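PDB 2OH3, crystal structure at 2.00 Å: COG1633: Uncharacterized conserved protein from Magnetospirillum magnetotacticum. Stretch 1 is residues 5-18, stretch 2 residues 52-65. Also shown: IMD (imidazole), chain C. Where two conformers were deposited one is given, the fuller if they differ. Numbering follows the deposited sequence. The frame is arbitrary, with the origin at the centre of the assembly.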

ATOM      1  N   THR A   5      -1.867   2.741 -23.599  1.00 38.42           N
ATOM      2  CA  THR A   5      -0.821   3.456 -24.328  1.00 37.24           C
ATOM      3  C   THR A   5       0.557   3.094 -23.802  1.00 36.75           C
ATOM      4  O   THR A   5       0.695   2.620 -22.681  1.00 35.78           O
ATOM      5  CB  THR A   5      -0.960   5.004 -24.288  1.00 37.79           C
ATOM      6  OG1 THR A   5      -0.724   5.502 -22.972  1.00 37.23           O
ATOM      7  CG2 THR A   5      -2.340   5.495 -24.824  1.00 38.33           C
ATOM      8  N   LEU A   6       1.599   3.354 -24.588  1.00 35.60           N
ATOM      9  CA  LEU A   6       2.941   3.039 -24.142  1.00 34.84           C
ATOM     10  C   LEU A   6       3.349   3.867 -22.914  1.00 33.56           C
ATOM     11  O   LEU A   6       4.053   3.371 -22.053  1.00 31.40           O
ATOM     12  CB  LEU A   6       3.961   3.235 -25.278  1.00 34.81           C
ATOM     13  CG  LEU A   6       5.406   2.806 -24.951  1.00 35.59           C
ATOM     14  CD1 LEU A   6       5.534   1.330 -24.599  1.00 34.35           C
ATOM     15  CD2 LEU A   6       6.315   3.148 -26.158  1.00 35.52           C
ATOM     16  N   ALA A   7       2.932   5.125 -22.845  1.00 33.41           N
ATOM     17  CA  ALA A   7       3.220   5.973 -21.655  1.00 34.07           C
ATOM     18  C   ALA A   7       2.606   5.391 -20.401  1.00 34.93           C
ATOM     19  O   ALA A   7       3.256   5.314 -19.343  1.00 34.68           O
ATOM     20  CB  ALA A   7       2.705   7.383 -21.848  1.00 34.66           C
ATOM     21  N   GLU A   8       1.339   5.003 -20.543  1.00 35.20           N
ATOM     22  CA  GLU A   8       0.595   4.362 -19.483  1.00 36.41           C
ATOM     23  C   GLU A   8       1.226   3.043 -19.089  1.00 36.11           C
ATOM     24  O   GLU A   8       1.363   2.778 -17.899  1.00 35.82           O
ATOM     25  CB  GLU A   8      -0.862   4.139 -19.890  1.00 36.38           C
ATOM     26  CG  GLU A   8      -1.656   5.414 -19.949  1.00 37.80           C
ATOM     27  CD  GLU A   8      -3.045   5.212 -20.532  1.00 41.97           C
ATOM     28  OE1 GLU A   8      -3.246   4.327 -21.390  1.00 42.48           O
ATOM     29  OE2 GLU A   8      -3.948   5.951 -20.112  1.00 46.94           O
ATOM     30  N   PHE A   9       1.621   2.237 -20.077  1.00 36.55           N
ATOM     31  CA  PHE A   9       2.275   0.950 -19.799  1.00 36.98           C
ATOM     32  C   PHE A   9       3.602   1.128 -19.040  1.00 37.64           C
ATOM     33  O   PHE A   9       3.832   0.478 -18.013  1.00 38.53           O
ATOM     34  CB  PHE A   9       2.488   0.155 -21.079  1.00 37.29           C
ATOM     35  CG  PHE A   9       3.160  -1.193 -20.868  1.00 36.54           C
ATOM     36  CD1 PHE A   9       2.426  -2.301 -20.511  1.00 35.70           C
ATOM     37  CD2 PHE A   9       4.531  -1.334 -21.030  1.00 36.86           C
ATOM     38  CE1 PHE A   9       3.032  -3.516 -20.327  1.00 34.53           C
ATOM     39  CE2 PHE A   9       5.141  -2.542 -20.818  1.00 35.75           C
ATOM     40  CZ  PHE A   9       4.407  -3.626 -20.493  1.00 37.14           C
ATOM     41  N   LEU A  10       4.455   2.029 -19.527  1.00 37.10           N
ATOM     42  CA  LEU A  10       5.729   2.279 -18.882  1.00 36.90           C
ATOM     43  C   LEU A  10       5.536   2.836 -17.458  1.00 36.61           C
ATOM     44  O   LEU A  10       6.280   2.463 -16.561  1.00 37.96           O
ATOM     45  CB  LEU A  10       6.584   3.201 -19.731  1.00 36.65           C
ATOM     46  CG  LEU A  10       6.997   2.572 -21.085  1.00 35.59           C
ATOM     47  CD1 LEU A  10       7.810   3.583 -21.861  1.00 34.90           C
ATOM     48  CD2 LEU A  10       7.762   1.247 -20.892  1.00 36.04           C
ATOM     49  N   ALA A  11       4.523   3.661 -17.240  1.00 36.46           N
ATOM     50  CA  ALA A  11       4.192   4.155 -15.894  1.00 36.45           C
ATOM     51  C   ALA A  11       3.812   3.019 -14.986  1.00 37.59           C
ATOM     52  O   ALA A  11       4.238   2.975 -13.818  1.00 36.78           O
ATOM     53  CB  ALA A  11       3.071   5.218 -15.936  1.00 36.67           C
ATOM     54  N   HIS A  12       3.026   2.083 -15.506  1.00 38.44           N
ATOM     55  CA  HIS A  12       2.671   0.906 -14.737  1.00 38.72           C
ATOM     56  C   HIS A  12       3.914   0.074 -14.413  1.00 38.52           C
ATOM     57  O   HIS A  12       4.202  -0.262 -13.263  1.00 39.04           O
ATOM     58  CB  HIS A  12       1.641   0.054 -15.469  1.00 38.61           C
ATOM     59  CG  HIS A  12       0.227   0.432 -15.181  1.00 40.67           C
ATOM     60  ND1 HIS A  12      -0.422   1.469 -15.833  1.00 43.61           N
ATOM     61  CD2 HIS A  12      -0.686  -0.109 -14.337  1.00 42.08           C
ATOM     62  CE1 HIS A  12      -1.664   1.558 -15.390  1.00 42.68           C
ATOM     63  NE2 HIS A  12      -1.847   0.617 -14.481  1.00 42.53           N
ATOM     64  N   ALA A  13       4.687  -0.236 -15.427  1.00 38.85           N
ATOM     65  CA  ALA A  13       5.873  -1.028 -15.227  1.00 37.77           C
ATOM     66  C   ALA A  13       6.846  -0.431 -14.209  1.00 38.58           C
ATOM     67  O   ALA A  13       7.364  -1.159 -13.357  1.00 38.70           O
ATOM     68  CB  ALA A  13       6.552  -1.285 -16.577  1.00 38.66           C
ATOM     69  N   ILE A  14       7.108   0.877 -14.269  1.00 38.15           N
ATOM     70  CA  ILE A  14       8.008   1.512 -13.320  1.00 39.01           C
ATOM     71  C   ILE A  14       7.448   1.407 -11.900  1.00 38.48           C
ATOM     72  O   ILE A  14       8.165   1.166 -10.930  1.00 38.47           O
ATOM     73  CB  ILE A  14       8.227   3.003 -13.635  1.00 39.28           C
ATOM     74  CG1 ILE A  14       9.056   3.138 -14.886  1.00 41.91           C
ATOM     75  CG2 ILE A  14       8.989   3.684 -12.520  1.00 43.04           C
ATOM     76  CD1 ILE A  14       9.174   4.578 -15.384  1.00 43.65           C
ATOM     77  N   ALA A  15       6.166   1.649 -11.779  1.00 38.28           N
ATOM     78  CA  ALA A  15       5.553   1.677 -10.474  1.00 38.88           C
ATOM     79  C   ALA A  15       5.569   0.291  -9.883  1.00 38.80           C
ATOM     80  O   ALA A  15       5.812   0.141  -8.686  1.00 38.35           O
ATOM     81  CB  ALA A  15       4.154   2.252 -10.554  1.00 39.21           C
ATOM     82  N   LEU A  16       5.304  -0.713 -10.708  1.00 39.92           N
ATOM     83  CA  LEU A  16       5.297  -2.113 -10.264  1.00 41.33           C
ATOM     84  C   LEU A  16       6.655  -2.525  -9.749  1.00 41.90           C
ATOM     85  O   LEU A  16       6.747  -3.230  -8.753  1.00 41.18           O
ATOM     86  CB  LEU A  16       4.853  -3.091 -11.370  1.00 41.98           C
ATOM     87  CG  LEU A  16       3.343  -3.099 -11.705  1.00 45.14           C
ATOM     88  CD1 LEU A  16       3.008  -3.854 -13.014  1.00 44.50           C
ATOM     89  CD2 LEU A  16       2.476  -3.644 -10.547  1.00 47.47           C
ATOM     90  N   GLU A  17       7.709  -2.063 -10.419  1.00 42.60           N
ATOM     91  CA  GLU A  17       9.091  -2.348 -10.046  1.00 42.64           C
ATOM     92  C   GLU A  17       9.598  -1.565  -8.846  1.00 43.03           C
ATOM     93  O   GLU A  17      10.277  -2.120  -7.998  1.00 43.68           O
ATOM     94  CB  GLU A  17      10.027  -2.082 -11.241  1.00 42.79           C
ATOM     95  CG  GLU A  17       9.872  -3.129 -12.352  1.00 43.40           C
ATOM     96  CD  GLU A  17      10.154  -4.556 -11.829  1.00 47.73           C
ATOM     97  OE1 GLU A  17      10.695  -4.644 -10.697  1.00 47.61           O
ATOM     98  OE2 GLU A  17       9.814  -5.567 -12.500  1.00 48.61           O
ATOM     99  N   THR A  18       9.296  -0.286  -8.763  1.00 41.88           N
ATOM    100  CA  THR A  18       9.582   0.467  -7.556  1.00 42.38           C
ATOM    101  C   THR A  18       8.920  -0.199  -6.326  1.00 41.56           C
ATOM    102  O   THR A  18       9.552  -0.402  -5.277  1.00 40.52           O
ATOM    103  CB  THR A  18       9.099   1.926  -7.728  1.00 42.91           C
ATOM    104  OG1 THR A  18       9.732   2.475  -8.888  1.00 43.66           O
ATOM    105  CG2 THR A  18       9.460   2.785  -6.538  1.00 43.57           C
ATOM    106  N   LEU A  52      17.375  -3.503 -11.428  1.00 45.36           N
ATOM    107  CA  LEU A  52      17.927  -3.640 -12.773  1.00 46.14           C
ATOM    108  C   LEU A  52      16.883  -3.428 -13.852  1.00 46.33           C
ATOM    109  O   LEU A  52      17.090  -2.670 -14.803  1.00 46.51           O
ATOM    110  CB  LEU A  52      18.578  -5.016 -12.943  1.00 45.77           C
ATOM    111  CG  LEU A  52      19.865  -5.233 -12.159  1.00 45.25           C
ATOM    112  CD1 LEU A  52      20.314  -6.657 -12.316  1.00 44.76           C
ATOM    113  CD2 LEU A  52      20.960  -4.287 -12.632  1.00 45.84           C
ATOM    114  N   HIS A  53      15.754  -4.094 -13.682  1.00 46.97           N
ATOM    115  CA  HIS A  53      14.625  -3.989 -14.584  1.00 47.75           C
ATOM    116  C   HIS A  53      13.969  -2.601 -14.570  1.00 45.76           C
ATOM    117  O   HIS A  53      13.681  -2.017 -15.617  1.00 44.15           O
ATOM    118  CB  HIS A  53      13.551  -5.057 -14.232  1.00 48.66           C
ATOM    119  CG  HIS A  53      12.625  -5.358 -15.368  1.00 52.95           C
ATOM    120  ND1 HIS A  53      11.250  -5.281 -15.269  1.00 54.56           N
ATOM    121  CD2 HIS A  53      12.894  -5.696 -16.658  1.00 58.62           C
ATOM    122  CE1 HIS A  53      10.713  -5.575 -16.444  1.00 55.56           C
ATOM    123  NE2 HIS A  53      11.685  -5.835 -17.302  1.00 57.82           N
ATOM    124  N   GLY A  54      13.723  -2.091 -13.376  1.00 43.97           N
ATOM    125  CA  GLY A  54      13.262  -0.728 -13.218  1.00 42.61           C
ATOM    126  C   GLY A  54      14.139   0.271 -13.937  1.00 42.02           C
ATOM    127  O   GLY A  54      13.626   1.230 -14.513  1.00 40.60           O
ATOM    128  N   ASP A  55      15.455   0.080 -13.884  1.00 41.43           N
ATOM    129  CA  ASP A  55      16.385   1.004 -14.537  1.00 41.90           C
ATOM    130  C   ASP A  55      16.202   0.963 -16.062  1.00 40.86           C
ATOM    131  O   ASP A  55      16.220   2.003 -16.721  1.00 40.24           O
ATOM    132  CB  ASP A  55      17.840   0.704 -14.158  1.00 42.95           C
ATOM    133  CG  ASP A  55      18.204   1.173 -12.729  1.00 45.11           C
ATOM    134  OD1 ASP A  55      17.475   1.988 -12.108  1.00 47.90           O
ATOM    135  OD2 ASP A  55      19.242   0.705 -12.232  1.00 50.76           O
ATOM    136  N   GLU A  56      15.993  -0.243 -16.591  1.00 40.25           N
ATOM    137  CA  GLU A  56      15.703  -0.427 -18.012  0.50 41.14           C
ATOM    138  C   GLU A  56      14.435   0.315 -18.411  1.00 40.21           C
ATOM    139  O   GLU A  56      14.420   1.017 -19.421  1.00 40.88           O
ATOM    140  CB  GLU A  56      15.579  -1.921 -18.368  0.50 41.31           C
ATOM    141  CG  GLU A  56      16.825  -2.509 -19.036  0.50 43.51           C
ATOM    142  CD  GLU A  56      16.610  -3.939 -19.511  0.50 43.62           C
ATOM    143  OE1 GLU A  56      15.740  -4.146 -20.384  0.50 48.79           O
ATOM    144  OE2 GLU A  56      17.302  -4.862 -19.014  0.50 47.55           O
ATOM    145  N   ILE A  57      13.377   0.154 -17.617  1.00 39.33           N
ATOM    146  CA  ILE A  57      12.103   0.803 -17.883  1.00 39.86           C
ATOM    147  C   ILE A  57      12.250   2.323 -17.785  1.00 39.08           C
ATOM    148  O   ILE A  57      11.670   3.052 -18.584  1.00 38.95           O
ATOM    149  CB  ILE A  57      10.984   0.254 -16.958  1.00 40.88           C
ATOM    150  CG1 ILE A  57      10.821  -1.230 -17.198  1.00 41.39           C
ATOM    151  CG2 ILE A  57       9.663   0.934 -17.242  1.00 41.60           C
ATOM    152  CD1 ILE A  57      10.164  -1.946 -16.066  1.00 45.16           C
ATOM    153  N   LYS A  58      13.061   2.797 -16.842  1.00 37.69           N
ATOM    154  CA  LYS A  58      13.311   4.231 -16.683  1.00 37.68           C
ATOM    155  C   LYS A  58      14.014   4.847 -17.902  1.00 36.20           C
ATOM    156  O   LYS A  58      13.696   5.980 -18.306  1.00 35.82           O
ATOM    157  CB  LYS A  58      14.114   4.498 -15.416  1.00 37.35           C
ATOM    158  CG  LYS A  58      13.220   4.400 -14.157  1.00 39.41           C
ATOM    159  CD  LYS A  58      14.029   4.337 -12.839  1.00 40.34           C
ATOM    160  CE  LYS A  58      13.113   4.096 -11.621  1.00 42.24           C
ATOM    161  NZ  LYS A  58      13.900   4.152 -10.351  1.00 45.47           N
ATOM    162  N   GLN A  59      14.962   4.104 -18.476  1.00 35.10           N
ATOM    163  CA  GLN A  59      15.613   4.542 -19.703  0.50 35.26           C
ATOM    164  C   GLN A  59      14.568   4.671 -20.820  1.00 34.59           C
ATOM    165  O   GLN A  59      14.515   5.683 -21.490  1.00 33.81           O
ATOM    166  CB  GLN A  59      16.784   3.628 -20.079  0.50 35.16           C
ATOM    167  CG  GLN A  59      18.115   4.081 -19.460  0.50 38.42           C
ATOM    168  CD  GLN A  59      18.746   5.265 -20.189  0.50 41.03           C
ATOM    169  OE1 GLN A  59      18.927   6.344 -19.612  0.50 45.37           O
ATOM    170  NE2 GLN A  59      19.081   5.073 -21.466  0.50 43.06           N
ATOM    171  N   ARG A  60      13.701   3.685 -20.976  1.00 34.39           N
ATOM    172  CA  ARG A  60      12.631   3.771 -21.989  1.00 34.77           C
ATOM    173  C   ARG A  60      11.716   5.004 -21.811  1.00 35.99           C
ATOM    174  O   ARG A  60      11.310   5.683 -22.786  1.00 35.77           O
ATOM    175  CB  ARG A  60      11.768   2.492 -21.955  1.00 34.91           C
ATOM    176  CG  ARG A  60      12.510   1.237 -22.287  1.00 32.71           C
ATOM    177  CD  ARG A  60      11.551   0.027 -22.321  1.00 35.69           C
ATOM    178  NE  ARG A  60      12.319  -1.196 -22.560  1.00 34.23           N
ATOM    179  CZ  ARG A  60      12.797  -1.576 -23.734  1.00 37.17           C
ATOM    180  NH1 ARG A  60      12.567  -0.859 -24.831  1.00 37.02           N
ATOM    181  NH2 ARG A  60      13.506  -2.688 -23.827  1.00 37.78           N
ATOM    182  N   SER A  61      11.438   5.322 -20.550  1.00 36.14           N
ATOM    183  CA  SER A  61      10.393   6.276 -20.223  0.50 35.84           C
ATOM    184  C   SER A  61      10.845   7.709 -20.337  1.00 35.79           C
ATOM    185  O   SER A  61      10.001   8.605 -20.302  1.00 35.40           O
ATOM    186  CB  SER A  61       9.854   6.020 -18.822  0.50 36.16           C
ATOM    187  OG  SER A  61      10.877   6.242 -17.881  0.50 36.42           O
ATOM    188  N   ARG A  62      12.152   7.931 -20.498  1.00 35.99           N
ATOM    189  CA  ARG A  62      12.668   9.273 -20.719  1.00 37.28           C
ATOM    190  C   ARG A  62      12.067   9.903 -21.974  1.00 37.99           C
ATOM    191  O   ARG A  62      12.020  11.100 -22.107  1.00 38.79           O
ATOM    192  CB  ARG A  62      14.176   9.247 -20.903  1.00 37.21           C
ATOM    193  CG  ARG A  62      14.986   8.876 -19.703  1.00 38.15           C
ATOM    194  CD  ARG A  62      16.450   8.581 -20.107  1.00 38.60           C
ATOM    195  NE  ARG A  62      17.110   9.718 -20.751  1.00 40.58           N
ATOM    196  N   ALA A  63      11.641   9.081 -22.921  1.00 39.15           N
ATOM    197  CA  ALA A  63      11.061   9.594 -24.168  1.00 40.02           C
ATOM    198  C   ALA A  63       9.654  10.127 -23.975  1.00 40.73           C
ATOM    199  O   ALA A  63       9.124  10.771 -24.864  1.00 40.93           O
ATOM    200  CB  ALA A  63      11.029   8.504 -25.203  1.00 40.21           C
ATOM    201  N   LEU A  64       9.030   9.841 -22.835  1.00 41.01           N
ATOM    202  CA  LEU A  64       7.619  10.117 -22.705  1.00 41.15           C
ATOM    203  C   LEU A  64       7.223  10.857 -21.430  1.00 40.48           C
ATOM    204  O   LEU A  64       7.843  10.711 -20.393  1.00 39.31           O
ATOM    205  CB  LEU A  64       6.856   8.808 -22.809  1.00 41.49           C
ATOM    206  CG  LEU A  64       7.044   7.994 -24.103  1.00 43.50           C
ATOM    207  CD1 LEU A  64       6.321   6.650 -24.007  1.00 45.05           C
ATOM    208  CD2 LEU A  64       6.554   8.734 -25.319  1.00 45.58           C
ATOM    209  N   GLU A  65       6.160  11.643 -21.531  1.00 40.47           N
ATOM    210  CA  GLU A  65       5.527  12.213 -20.361  1.00 40.92           C
ATOM    211  C   GLU A  65       4.663  11.115 -19.755  1.00 39.96           C
ATOM    212  O   GLU A  65       3.717  10.639 -20.400  1.00 39.64           O
ATOM    213  CB  GLU A  65       4.674  13.405 -20.756  1.00 41.24           C
ATOM    214  CG  GLU A  65       4.389  14.329 -19.612  1.00 45.15           C
ATOM    215  CD  GLU A  65       3.220  15.240 -19.894  1.00 49.20           C
ATOM    216  OE1 GLU A  65       3.013  15.626 -21.074  1.00 51.25           O
ATOM    217  OE2 GLU A  65       2.506  15.554 -18.916  1.00 53.59           O
TER
HETATM  218  N1  IMD C 301       9.737  -9.346  -9.772  1.00 30.99           N
HETATM  219  C2  IMD C 301       9.625  -8.264 -10.545  1.00 30.37           C
HETATM  220  N3  IMD C 301      10.422  -7.280  -9.985  1.00 31.56           N
HETATM  221  C4  IMD C 301      11.002  -7.763  -8.888  1.00 29.30           C
HETATM  222  C5  IMD C 301      10.585  -9.059  -8.754  1.00 28.69           C

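Knobs-into-holes packing, in which a side chain of one helix settles into a pocket formed by four residues of another, is well illustrated by Ile 57. Its side chain sits among Leu 10, Ala 13, Ile 14 and Glu 17, residues spaced so that they line one face of the first helix over two turns. The fit is tight: Ile 57 CG2 lies 3.3 Å from Ile 14 CG1, while its CD1 reaches 3.7 Å to Ala 13 CB. Leu 10 closes the pocket, its CD2 4.1 Å from Ile 57 CG2.

The helices that carry these residues run nearly antiparallel, at 155°, with axes 9.0 Å apart at their closest. Residue numbers therefore rise along one helix as they fall along the other, pairing Leu 10 with Ser 61 and Glu 17 with Gly 54. At this last pair the backbones draw close, with 5.5 Å between Glu 17 CA and Gly 54 CA; Glu 17 CB rests 4.0 Å from Gly 54 CA, against a residue that has no side chain.

Toward the start of the first helix, the apolar contact continues beyond the second helix. A type I turn from Ser 61 to Leu 64 leads to Leu 64, whose CD1 lies 4.0 Å from Leu 10 CD1 and 4.1 Å from Leu 6 CG.

The one hydrogen bond between the stretches forms at the other end of the contact. The aliphatic part of Glu 17 still belongs to the hydrophobic pocket, with CG 3.9 Å from Ile 57 CD1, but its carboxylate accepts a hydrogen bond at OE2 from His 53 ND1 (3.1 Å), approached at the edge of the ring. The other oxygen, Glu 17 OE1, accepts from N3 of the imidazole at 2.7 Å, a ligand probably acquired from the crystallisation liquor. One side chain thus joins the apolar centre to its polar edge.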